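Local coordinates for protein glucose 1-dehydrogenase (Haloferax mediterranei, PDB 2B5W) that oxidises D-glucose and several related aldose sugars with NADP+ (preferred) or NAD+ as electron acceptor, using a catalytic zinc ion, at residues V87-A92 with M111-I117; R101-D105 with V302-H308; L189-K193 with I218-A223. The protein carries 1 engineered substitution. One frame throughout, in Å; residues are numbered along the deposited sequence. Where two conformers were deposited one is given.

Contacts 1 and 2 adjoin each other on one side of the chain's centre, and contact 3 lies on the opposite side from contact 1, its centre about 33 Å from that of contact 1 and 26 Å from that of contact 2. Contact 1, partly buried, is a strand pair inside the GroES-like part, rich in charge: backbone hydrogen bonds, an Arg-Glu salt bridge and a cation-pi stack at the substrate site. Contact 2, buried, sets that part against the nucleotide-binding part by direct packing, including a proline-imidazole CH-pi contact, with Lys157 bonding to both segments; Arg88 of contact 1 bonds to its Pro104 O. Contact 3, also buried, joins a Rossmann-fold helix to the C-terminal end of its neighbour through aliphatic side chains, with one lysine at its solvent-exposed edge.

Contact 1: V87-A92 with M111-I117; sequences VRRPPA and MYFERGI
Arg88 and Glu114 form a salt bridge in which NE and NH2 of Arg88 lie 2.9 and 3.1 Å from OE2 of Glu114. An extended Arg88 side chain (m, t, t) lays its guanidinium flat on the Tyr112 ring, planes at 9° and Arg88 CZ 3.5 Å from the ring centroid, a cation-pi stack; Tyr112 in rotamer p presents that face. The strands 88-89 and 113-115 run antiparallel: Arg88 and Glu114 are a non-hydrogen-bonded pair (CA-CA 4.5 Å) with side chains on one face, while Arg89 and Phe113, on the other face, are hydrogen-bonded, N of Arg89 to O of Phe113 at 2.9 Å and N of Phe113 to O of Arg89 at 2.8 Å. Arg115 N reaches Val87 O at 2.9 Å. This small sheet of the GroES-like domain borders the active site: Glu114 binds substrate, and Arg88 touches Asn303, which also binds substrate. Arg89 CG meets Arg115 CG at 3.9 Å, and the Arg115 guanidinium bonds onward to the O of His121. Beyond the strand Pro91 offers its CA-H to the Phe113 face, 3.7 Å from the centroid, a CH-pi contact, with its compact apolar ring alongside (Pro91 CB to Phe113 CE1 4.2 Å), and Ala92 CB lies 4.3 Å from Phe113 CZ.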
loop_
_atom_site.group_PDB
_atom_site.type_symbol
_atom_site.label_atom_id
_atom_site.label_comp_id
_atom_site.label_asym_id
_atom_site.label_seq_id
_atom_site.Cartn_x
_atom_site.Cartn_y
_atom_site.Cartn_z
ATOM N N VAL A 87 -21.403 -12.164 2.231
ATOM C CA VAL A 87 -21.143 -12.688 3.563
ATOM C C VAL A 87 -21.482 -11.729 4.695
ATOM O O VAL A 87 -21.960 -12.156 5.749
ATOM C CB VAL A 87 -19.673 -13.114 3.648
ATOM C CG1 VAL A 87 -19.357 -13.711 5.007
ATOM C CG2 VAL A 87 -19.366 -14.173 2.561
ATOM N N ARG A 88 -21.271 -10.417 4.502
ATOM C CA ARG A 88 -21.437 -9.518 5.630
ATOM C C ARG A 88 -22.834 -8.988 5.769
ATOM O O ARG A 88 -23.508 -8.665 4.798
ATOM C CB ARG A 88 -20.439 -8.365 5.555
ATOM C CG ARG A 88 -19.057 -8.771 5.934
ATOM C CD ARG A 88 -18.020 -7.675 5.981
ATOM N NE ARG A 88 -16.731 -8.193 6.443
ATOM C CZ ARG A 88 -15.700 -7.429 6.773
ATOM N NH1 ARG A 88 -15.794 -6.112 6.679
ATOM N NH2 ARG A 88 -14.583 -7.975 7.243
ATOM N N ARG A 89 -23.258 -8.924 7.022
ATOM C CA ARG A 89 -24.575 -8.400 7.407
ATOM C C ARG A 89 -24.376 -7.436 8.569
ATOM O O ARG A 89 -23.397 -7.525 9.319
ATOM C CB ARG A 89 -25.508 -9.536 7.805
ATOM C CG ARG A 89 -25.774 -10.524 6.688
ATOM C CD ARG A 89 -26.667 -10.018 5.571
ATOM N NE ARG A 89 -26.910 -11.042 4.571
ATOM C CZ ARG A 89 -26.071 -11.317 3.559
ATOM N NH1 ARG A 89 -24.974 -10.629 3.373
ATOM N NH2 ARG A 89 -26.361 -12.284 2.734
ATOM N N PRO A 90 -25.324 -6.528 8.740
ATOM C CA PRO A 90 -25.211 -5.542 9.824
ATOM C C PRO A 90 -25.167 -6.191 11.186
ATOM O O PRO A 90 -25.811 -7.238 11.396
ATOM C CB PRO A 90 -26.472 -4.673 9.660
ATOM C CG PRO A 90 -27.120 -5.060 8.441
ATOM C CD PRO A 90 -26.508 -6.304 7.897
ATOM N N PRO A 91 -24.420 -5.591 12.109
ATOM C CA PRO A 91 -24.292 -6.128 13.464
ATOM C C PRO A 91 -25.553 -5.804 14.298
ATOM O O PRO A 91 -26.517 -5.249 13.775
ATOM C CB PRO A 91 -23.073 -5.383 14.013
ATOM C CG PRO A 91 -23.141 -4.088 13.359
ATOM C CD PRO A 91 -23.667 -4.334 11.955
ATOM N N ALA A 92 -25.480 -6.134 15.579
ATOM C CA ALA A 92 -26.616 -5.999 16.498
ATOM C C ALA A 92 -27.078 -4.535 16.626
ATOM O O ALA A 92 -28.267 -4.282 16.767
ATOM C CB ALA A 92 -26.251 -6.600 17.880
ATOM N N MET A 111 -18.313 -3.991 13.573
ATOM C CA MET A 111 -19.293 -3.244 12.797
ATOM C C MET A 111 -19.919 -4.071 11.662
ATOM O O MET A 111 -20.518 -3.528 10.735
ATOM C CB MET A 111 -18.640 -1.965 12.261
ATOM C CG MET A 111 -18.036 -1.110 13.371
ATOM S SD MET A 111 -17.642 0.544 12.833
ATOM C CE MET A 111 -17.700 1.442 14.387
ATOM N N TYR A 112 -19.770 -5.392 11.761
ATOM C CA TYR A 112 -20.406 -6.315 10.842
ATOM C C TYR A 112 -20.488 -7.650 11.537
ATOM O O TYR A 112 -19.725 -7.957 12.459
ATOM C CB TYR A 112 -19.565 -6.520 9.557
ATOM C CG TYR A 112 -18.180 -7.057 9.822
ATOM C CD1 TYR A 112 -17.934 -8.421 9.896
ATOM C CD2 TYR A 112 -17.107 -6.190 10.039
ATOM C CE1 TYR A 112 -16.676 -8.899 10.164
ATOM C CE2 TYR A 112 -15.861 -6.662 10.308
ATOM C CZ TYR A 112 -15.631 -8.011 10.349
ATOM O OH TYR A 112 -14.363 -8.497 10.620
ATOM N N PHE A 113 -21.376 -8.469 11.008
ATOM C CA PHE A 113 -21.322 -9.916 11.164
ATOM C C PHE A 113 -20.918 -10.534 9.811
ATOM O O PHE A 113 -21.168 -9.954 8.758
ATOM C CB PHE A 113 -22.705 -10.455 11.504
ATOM C CG PHE A 113 -23.240 -10.048 12.858
ATOM C CD1 PHE A 113 -22.398 -9.785 13.929
ATOM C CD2 PHE A 113 -24.610 -10.020 13.061
ATOM C CE1 PHE A 113 -22.921 -9.455 15.188
ATOM C CE2 PHE A 113 -25.136 -9.669 14.343
ATOM C CZ PHE A 113 -24.282 -9.418 15.373
ATOM N N GLU A 114 -20.315 -11.720 9.872
ATOM C CA GLU A 114 -20.015 -12.524 8.689
ATOM C C GLU A 114 -20.756 -13.844 8.831
ATOM O O GLU A 114 -20.521 -14.597 9.750
ATOM C CB GLU A 114 -18.502 -12.769 8.534
ATOM C CG GLU A 114 -17.819 -11.593 7.860
ATOM C CD GLU A 114 -16.303 -11.670 7.846
ATOM O OE1 GLU A 114 -15.720 -12.526 8.538
ATOM O OE2 GLU A 114 -15.693 -10.837 7.137
ATOM N N ARG A 115 -21.650 -14.104 7.917
ATOM C CA ARG A 115 -22.456 -15.322 7.952
ATOM C C ARG A 115 -21.539 -16.548 7.861
ATOM O O ARG A 115 -20.686 -16.656 6.974
ATOM C CB ARG A 115 -23.488 -15.287 6.828
ATOM C CG ARG A 115 -24.611 -14.266 7.102
ATOM C CD ARG A 115 -25.957 -14.506 6.468
ATOM N NE ARG A 115 -26.484 -15.835 6.777
ATOM C CZ ARG A 115 -27.683 -16.260 6.440
ATOM N NH1 ARG A 115 -28.539 -15.468 5.809
ATOM N NH2 ARG A 115 -28.026 -17.519 6.721
ATOM N N GLY A 116 -21.719 -17.466 8.818
ATOM C CA GLY A 116 -20.930 -18.680 8.908
ATOM C C GLY A 116 -19.594 -18.527 9.611
ATOM O O GLY A 116 -18.824 -19.473 9.697
ATOM N N ILE A 117 -19.287 -17.324 10.078
ATOM C CA ILE A 117 -17.958 -17.029 10.585
ATOM C C ILE A 117 -18.013 -16.310 11.931
ATOM O O ILE A 117 -17.432 -16.775 12.905
ATOM C CB ILE A 117 -17.163 -16.214 9.562
ATOM C CG1 ILE A 117 -17.097 -16.937 8.242
ATOM C CG2 ILE A 117 -15.736 -15.966 10.092
ATOM C CD1 ILE A 117 -16.490 -16.076 7.112
#

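Contact 2: R101-D105 with V302-H308; sequences RDQPD and VNSHVEH. With NAP (NADP nicotinamide-adenine-dinucleotide phosphate), chain I.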
loop_
_atom_site.group_PDB
_atom_site.type_symbol
_atom_site.label_atom_id
_atom_site.label_comp_id
_atom_site.label_asym_id
_atom_site.label_seq_id
_atom_site.Cartn_x
_atom_site.Cartn_y
_atom_site.Cartn_z
ATOM N N ARG A 101 -23.313 2.990 2.611
ATOM C CA ARG A 101 -22.514 3.377 1.441
ATOM C C ARG A 101 -22.154 2.163 0.585
ATOM O O ARG A 101 -21.345 2.283 -0.336
ATOM C CB ARG A 101 -21.212 4.047 1.889
ATOM C CG ARG A 101 -21.438 5.402 2.562
ATOM C CD ARG A 101 -20.147 6.034 3.087
ATOM N NE ARG A 101 -20.368 7.335 3.734
ATOM C CZ ARG A 101 -19.391 8.080 4.271
ATOM N NH1 ARG A 101 -18.117 7.667 4.247
ATOM N NH2 ARG A 101 -19.592 9.265 4.861
ATOM N N ASP A 102 -22.747 0.982 0.833
ATOM C CA ASP A 102 -22.540 -0.215 -0.011
ATOM C C ASP A 102 -21.088 -0.641 -0.017
ATOM O O ASP A 102 -20.567 -1.082 -1.059
ATOM C CB ASP A 102 -22.995 0.022 -1.464
ATOM C CG ASP A 102 -24.419 0.432 -1.558
ATOM O OD1 ASP A 102 -25.280 -0.304 -1.057
ATOM O OD2 ASP A 102 -24.767 1.487 -2.130
ATOM N N GLN A 103 -20.409 -0.473 1.107
ATOM C CA GLN A 103 -19.031 -0.980 1.245
ATOM C C GLN A 103 -18.827 -1.669 2.589
ATOM O O GLN A 103 -17.912 -1.375 3.353
ATOM C CB GLN A 103 -17.971 0.109 0.953
ATOM C CG GLN A 103 -18.086 1.379 1.819
ATOM C CD GLN A 103 -17.024 2.435 1.500
ATOM O OE1 GLN A 103 -16.629 3.212 2.373
ATOM N NE2 GLN A 103 -16.565 2.459 0.255
ATOM N N PRO A 104 -19.683 -2.650 2.899
ATOM C CA PRO A 104 -19.531 -3.322 4.194
ATOM C C PRO A 104 -18.263 -4.155 4.310
ATOM O O PRO A 104 -17.845 -4.499 5.394
ATOM C CB PRO A 104 -20.782 -4.198 4.276
ATOM C CG PRO A 104 -21.156 -4.470 2.933
ATOM C CD PRO A 104 -20.820 -3.192 2.137
ATOM N N ASP A 105 -17.641 -4.456 3.178
ATOM C CA ASP A 105 -16.396 -5.166 3.150
ATOM C C ASP A 105 -15.253 -4.316 3.731
ATOM O O ASP A 105 -14.187 -4.829 4.013
ATOM C CB ASP A 105 -16.084 -5.564 1.704
ATOM C CG ASP A 105 -15.951 -4.374 0.824
ATOM O OD1 ASP A 105 -16.985 -3.752 0.521
ATOM O OD2 ASP A 105 -14.847 -3.998 0.400
ATOM N N VAL A 302 -9.729 -7.791 3.014
ATOM C CA VAL A 302 -10.621 -8.797 3.591
ATOM C C VAL A 302 -11.993 -8.679 2.998
ATOM O O VAL A 302 -12.448 -7.569 2.645
ATOM C CB VAL A 302 -10.608 -8.758 5.120
ATOM C CG1 VAL A 302 -11.104 -7.430 5.675
ATOM C CG2 VAL A 302 -11.370 -9.925 5.699
ATOM N N ASN A 303 -12.673 -9.817 2.853
ATOM C CA ASN A 303 -14.045 -9.848 2.391
ATOM C C ASN A 303 -14.125 -9.346 0.943
ATOM O O ASN A 303 -13.101 -9.308 0.223
ATOM C CB ASN A 303 -14.939 -9.110 3.430
ATOM C CG ASN A 303 -16.436 -9.375 3.260
ATOM O OD1 ASN A 303 -16.925 -10.520 3.427
ATOM N ND2 ASN A 303 -17.171 -8.338 2.975
ATOM N N SER A 304 -15.318 -9.000 0.494
ATOM C CA SER A 304 -15.615 -8.613 -0.880
ATOM C C SER A 304 -17.051 -8.208 -0.935
ATOM O O SER A 304 -17.834 -8.514 -0.011
ATOM C CB SER A 304 -15.323 -9.783 -1.864
ATOM O OG SER A 304 -16.112 -10.929 -1.513
ATOM N N HIS A 305 -17.440 -7.519 -2.009
ATOM C CA HIS A 305 -18.818 -7.090 -2.126
ATOM C C HIS A 305 -19.348 -7.279 -3.533
ATOM O O HIS A 305 -18.733 -7.945 -4.369
ATOM C CB HIS A 305 -18.995 -5.639 -1.640
ATOM C CG HIS A 305 -20.376 -5.364 -1.124
ATOM N ND1 HIS A 305 -21.003 -6.188 -0.213
ATOM C CD2 HIS A 305 -21.270 -4.392 -1.450
ATOM C CE1 HIS A 305 -22.213 -5.706 0.033
ATOM N NE2 HIS A 305 -22.401 -4.620 -0.711
ATOM N N VAL A 306 -20.576 -6.814 -3.765
ATOM C CA VAL A 306 -21.348 -7.191 -4.927
ATOM C C VAL A 306 -20.570 -7.058 -6.234
ATOM O O VAL A 306 -20.603 -7.972 -7.040
ATOM C CB VAL A 306 -22.684 -6.441 -4.984
ATOM C CG1 VAL A 306 -23.380 -6.639 -6.322
ATOM C CG2 VAL A 306 -23.588 -6.911 -3.842
ATOM N N GLU A 307 -19.894 -5.940 -6.463
ATOM C CA GLU A 307 -19.175 -5.770 -7.734
ATOM C C GLU A 307 -18.111 -6.845 -7.936
ATOM O O GLU A 307 -17.802 -7.207 -9.070
ATOM C CB GLU A 307 -18.505 -4.404 -7.780
ATOM C CG GLU A 307 -19.470 -3.245 -7.886
ATOM C CD GLU A 307 -18.750 -1.895 -7.950
ATOM O OE1 GLU A 307 -17.505 -1.865 -8.192
ATOM O OE2 GLU A 307 -19.433 -0.865 -7.749
ATOM N N HIS A 308 -17.527 -7.308 -6.841
ATOM C CA HIS A 308 -16.488 -8.338 -6.922
ATOM C C HIS A 308 -17.080 -9.690 -7.250
ATOM O O HIS A 308 -16.462 -10.496 -7.956
ATOM C CB HIS A 308 -15.723 -8.425 -5.599
ATOM C CG HIS A 308 -15.171 -7.123 -5.146
ATOM N ND1 HIS A 308 -15.520 -6.523 -3.950
ATOM C CD2 HIS A 308 -14.346 -6.254 -5.785
ATOM C CE1 HIS A 308 -14.902 -5.353 -3.868
ATOM N NE2 HIS A 308 -14.179 -5.172 -4.964
HETATM P PA NAP I . -5.203 -22.981 3.532
HETATM O O1A NAP I . -4.902 -23.283 4.921
HETATM O O2A NAP I . -6.008 -24.083 2.828
HETATM O O5B NAP I . -3.885 -22.759 2.694
HETATM C C5B NAP I . -2.720 -22.157 3.190
HETATM C C4B NAP I . -1.632 -22.869 2.418
HETATM O O4B NAP I . -0.422 -22.184 2.654
HETATM C C3B NAP I . -1.438 -24.339 2.835
HETATM O O3B NAP I . -1.596 -25.244 1.755
HETATM C C2B NAP I . -0.018 -24.369 3.403
HETATM O O2B NAP I . 0.746 -25.508 3.042
HETATM C C1B NAP I . 0.609 -23.136 2.797
HETATM N N9A NAP I . 1.643 -22.591 3.655
HETATM C C8A NAP I . 1.496 -22.159 4.952
HETATM N N7A NAP I . 2.695 -21.734 5.394
HETATM C C5A NAP I . 3.620 -21.938 4.397
HETATM C C6A NAP I . 4.994 -21.708 4.276
HETATM N N6A NAP I . 5.745 -21.237 5.294
HETATM N N1A NAP I . 5.631 -22.021 3.098
HETATM C C2A NAP I . 4.933 -22.533 2.025
HETATM N N3A NAP I . 3.574 -22.771 2.129
HETATM C C4A NAP I . 2.935 -22.463 3.284
HETATM O O3 NAP I . -6.155 -21.708 3.420
HETATM P PN NAP I . -6.915 -21.041 2.155
HETATM O O1N NAP I . -6.127 -21.163 0.895
HETATM O O2N NAP I . -8.379 -21.357 2.143
HETATM O O5D NAP I . -6.627 -19.615 2.817
HETATM C C5D NAP I . -5.351 -19.015 2.713
HETATM C C4D NAP I . -5.212 -17.866 3.709
HETATM O O4D NAP I . -6.139 -16.843 3.334
HETATM C C3D NAP I . -5.546 -18.249 5.153
HETATM O O3D NAP I . -4.645 -17.642 6.058
HETATM C C2D NAP I . -6.965 -17.718 5.326
HETATM O O2D NAP I . -7.356 -17.476 6.652
HETATM C C1D NAP I . -6.907 -16.452 4.472
HETATM N N1N NAP I . -8.181 -15.985 3.914
HETATM C C2N NAP I . -8.395 -14.645 4.022
HETATM C C3N NAP I . -9.507 -14.094 3.453
HETATM C C7N NAP I . -9.566 -12.594 3.464
HETATM O O7N NAP I . -10.810 -12.123 3.054
HETATM N N7N NAP I . -8.481 -11.867 3.848
HETATM C C4N NAP I . -10.466 -14.872 2.792
HETATM C C5N NAP I . -10.229 -16.236 2.680
HETATM C C6N NAP I . -9.060 -16.788 3.225
HETATM P P2B NAP I . 0.769 -26.875 3.974
HETATM O O1X NAP I . -0.510 -27.535 3.988
HETATM O O2X NAP I . 1.888 -27.705 3.311
HETATM O O3X NAP I . 1.179 -26.492 5.401
#
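The contact borders the nicotinamide end of the NADP pocket, which it reaches through Val302 and Asn303, where the nucleotide-binding part of the chain meets the GroES-like part. The backbone N-H of Asn303 holds the carboxamide oxygen O7N of the cofactor in a hydrogen bond, N to O7N 3.0 Å, and Val302 CA packs beside it, 3.4 Å from the same O7N. Asn303 also binds substrate; it has positive phi, a backbone setting that asparagine tolerates better than most residues, and its CB is directed toward segment 101-105, with ND2 3.2 Å from CB of Asp105. Asp105, the residue with most area covered, points its CB toward segment 302-308 and sets OD1 3.5 Å from His305 CB; OD2 is paired with Lys157 of helix 149-164, which also bonds to Val302 O, so the buried charge is balanced. Pro104 lays its CD and CG against one flat face of the His305 imidazole: CD is 3.6 Å from the ring centroid, a CH-pi contact, and CG is 3.3 Å from CE1 of His305. Proline suits the place through its compact, rigid, C-H-rich surface. Asp102 O approaches CD2 of His305 at 3.4 Å. Asp102 has positive phi as the C-prime residue of the Schellman motif that ends helix 97-100, just before Pro104 and Asp105. His305 is the N-cap of helix 306-318, and its N donates to ND1 of His308 at 2.9 Å. Helix 149-164 lies alongside: Ser304 OG bonds to Ser153, and His308 NE2 to Glu160. Strand 88-89 adds Arg88 against Val302 and Asn303, while Val292 of the second subunit packs on Val302.

Contact 3: L189-K193 with I218-A223; sequences LAMLK and IEELDA
Leu189 lodges its CD2 among three aliphatic neighbours: Leu221 CD1 at 3.8 Å, Ile218 CG1 at 4.0 Å and Ala223 CB at 4.0 Å. Its rotamer (t, p) carries the branch across the gap between helix 183-194 and the end of helix 213-220, where CA atoms stand 7.8 Å apart for Leu189-Ile218 and 7.0 Å for Ala190-Leu221. Small Ala190 permits that closer approach, its CB 4.2 Å from Leu221 CD1. Both helices belong to the Rossmann fold that binds NADP, and strand 201-206 links them; Leu189 and Ile218 both pack on its Cys204, while Phe323 of helix 321-327 touches Ala190 and Leu221. Helix 213-220 closes with a Schellman motif: Asp222 takes positive phi, Ala223 N bonds to Ile218 O at 3.1 Å and Asp222 N to Glu219 O at 2.9 Å. Where the contact meets solvent Lys193, extended through chi3 (t, t, t) and then bent at chi4 (p), sets NZ 2.8 Å from Leu221 O in a hydrogen bond, while its aliphatic shaft lies on Leu221, CD to CD2 3.9 Å.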
loop_
_atom_site.group_PDB
_atom_site.type_symbol
_atom_site.label_atom_id
_atom_site.label_comp_id
_atom_site.label_asym_id
_atom_site.label_seq_id
_atom_site.Cartn_x
_atom_site.Cartn_y
_atom_site.Cartn_z
ATOM N N LEU A 189 -3.867 -18.091 -8.504
ATOM C CA LEU A 189 -2.862 -18.311 -9.533
ATOM C C LEU A 189 -3.504 -18.433 -10.937
ATOM O O LEU A 189 -3.006 -17.855 -11.896
ATOM C CB LEU A 189 -2.047 -19.547 -9.155
ATOM C CG LEU A 189 -0.872 -19.907 -10.056
ATOM C CD1 LEU A 189 0.198 -18.875 -9.999
ATOM C CD2 LEU A 189 -0.362 -21.311 -9.664
ATOM N N ALA A 190 -4.596 -19.199 -11.065
ATOM C CA ALA A 190 -5.314 -19.317 -12.315
ATOM C C ALA A 190 -5.932 -17.995 -12.724
ATOM O O ALA A 190 -5.924 -17.630 -13.911
ATOM C CB ALA A 190 -6.398 -20.382 -12.232
ATOM N N MET A 191 -6.454 -17.248 -11.755
ATOM C CA MET A 191 -6.945 -15.913 -12.065
ATOM C C MET A 191 -5.842 -14.979 -12.617
ATOM O O MET A 191 -6.060 -14.225 -13.539
ATOM C CB MET A 191 -7.608 -15.255 -10.855
ATOM C CG MET A 191 -8.826 -16.014 -10.361
ATOM S SD MET A 191 -9.491 -15.366 -8.817
ATOM C CE MET A 191 -9.874 -13.659 -9.312
ATOM N N LEU A 192 -4.660 -15.023 -12.037
ATOM C CA LEU A 192 -3.556 -14.199 -12.487
ATOM C C LEU A 192 -3.127 -14.598 -13.895
ATOM O O LEU A 192 -2.761 -13.753 -14.689
ATOM C CB LEU A 192 -2.368 -14.235 -11.501
ATOM C CG LEU A 192 -2.678 -13.570 -10.165
ATOM C CD1 LEU A 192 -1.631 -13.913 -9.120
ATOM C CD2 LEU A 192 -2.787 -12.035 -10.297
ATOM N N LYS A 193 -3.232 -15.878 -14.231
ATOM C CA LYS A 193 -2.858 -16.303 -15.560
ATOM C C LYS A 193 -3.705 -15.616 -16.618
ATOM O O LYS A 193 -3.235 -15.350 -17.734
ATOM C CB LYS A 193 -3.012 -17.821 -15.663
ATOM C CG LYS A 193 -2.534 -18.405 -16.968
ATOM C CD LYS A 193 -2.576 -19.908 -16.906
ATOM C CE LYS A 193 -2.184 -20.565 -18.229
ATOM N NZ LYS A 193 -0.727 -20.547 -18.365
ATOM N N ILE A 218 -0.182 -26.270 -10.085
ATOM C CA ILE A 218 0.741 -25.171 -10.336
ATOM C C ILE A 218 1.485 -25.366 -11.650
ATOM O O ILE A 218 1.541 -24.495 -12.464
ATOM C CB ILE A 218 1.746 -25.061 -9.183
ATOM C CG1 ILE A 218 1.065 -24.570 -7.916
ATOM C CG2 ILE A 218 2.900 -24.112 -9.543
ATOM C CD1 ILE A 218 1.822 -24.861 -6.639
ATOM N N GLU A 219 2.048 -26.551 -11.851
ATOM C CA GLU A 219 2.840 -26.810 -13.046
ATOM C C GLU A 219 2.008 -26.897 -14.329
ATOM O O GLU A 219 2.458 -26.499 -15.396
ATOM C CB GLU A 219 3.725 -28.051 -12.802
ATOM C CG GLU A 219 4.769 -27.726 -11.750
ATOM C CD GLU A 219 5.830 -28.817 -11.540
ATOM O OE1 GLU A 219 5.492 -29.997 -11.701
ATOM O OE2 GLU A 219 6.975 -28.481 -11.160
ATOM N N GLU A 220 0.798 -27.432 -14.215
ATOM C CA GLU A 220 -0.115 -27.551 -15.345
ATOM C C GLU A 220 -0.603 -26.180 -15.815
ATOM O O GLU A 220 -0.826 -25.965 -17.006
ATOM C CB GLU A 220 -1.242 -28.515 -15.032
ATOM C CG GLU A 220 -2.063 -28.915 -16.241
ATOM C CD GLU A 220 -1.316 -29.853 -17.179
ATOM O OE1 GLU A 220 -0.369 -30.540 -16.736
ATOM O OE2 GLU A 220 -1.686 -29.884 -18.367
ATOM N N LEU A 221 -0.632 -25.216 -14.896
ATOM C CA LEU A 221 -0.865 -23.809 -15.257
ATOM C C LEU A 221 0.345 -23.109 -15.877
ATOM O O LEU A 221 0.299 -21.904 -16.148
ATOM C CB LEU A 221 -1.302 -23.012 -14.022
ATOM C CG LEU A 221 -2.721 -23.314 -13.530
ATOM C CD1 LEU A 221 -2.944 -22.769 -12.111
ATOM C CD2 LEU A 221 -3.713 -22.697 -14.493
ATOM N N ASP A 222 1.417 -23.854 -16.113
ATOM C CA ASP A 222 2.705 -23.299 -16.593
ATOM C C ASP A 222 3.371 -22.347 -15.593
ATOM O O ASP A 222 4.214 -21.535 -15.972
ATOM C CB ASP A 222 2.540 -22.579 -17.924
ATOM C CG ASP A 222 3.816 -22.484 -18.706
ATOM O OD1 ASP A 222 4.596 -23.458 -18.690
ATOM O OD2 ASP A 222 4.120 -21.467 -19.358
ATOM N N ALA A 223 3.047 -22.488 -14.316
ATOM C CA ALA A 223 3.718 -21.721 -13.275
ATOM C C ALA A 223 4.840 -22.535 -12.645
ATOM O O ALA A 223 4.887 -23.763 -12.747
ATOM C CB ALA A 223 2.692 -21.252 -12.206
#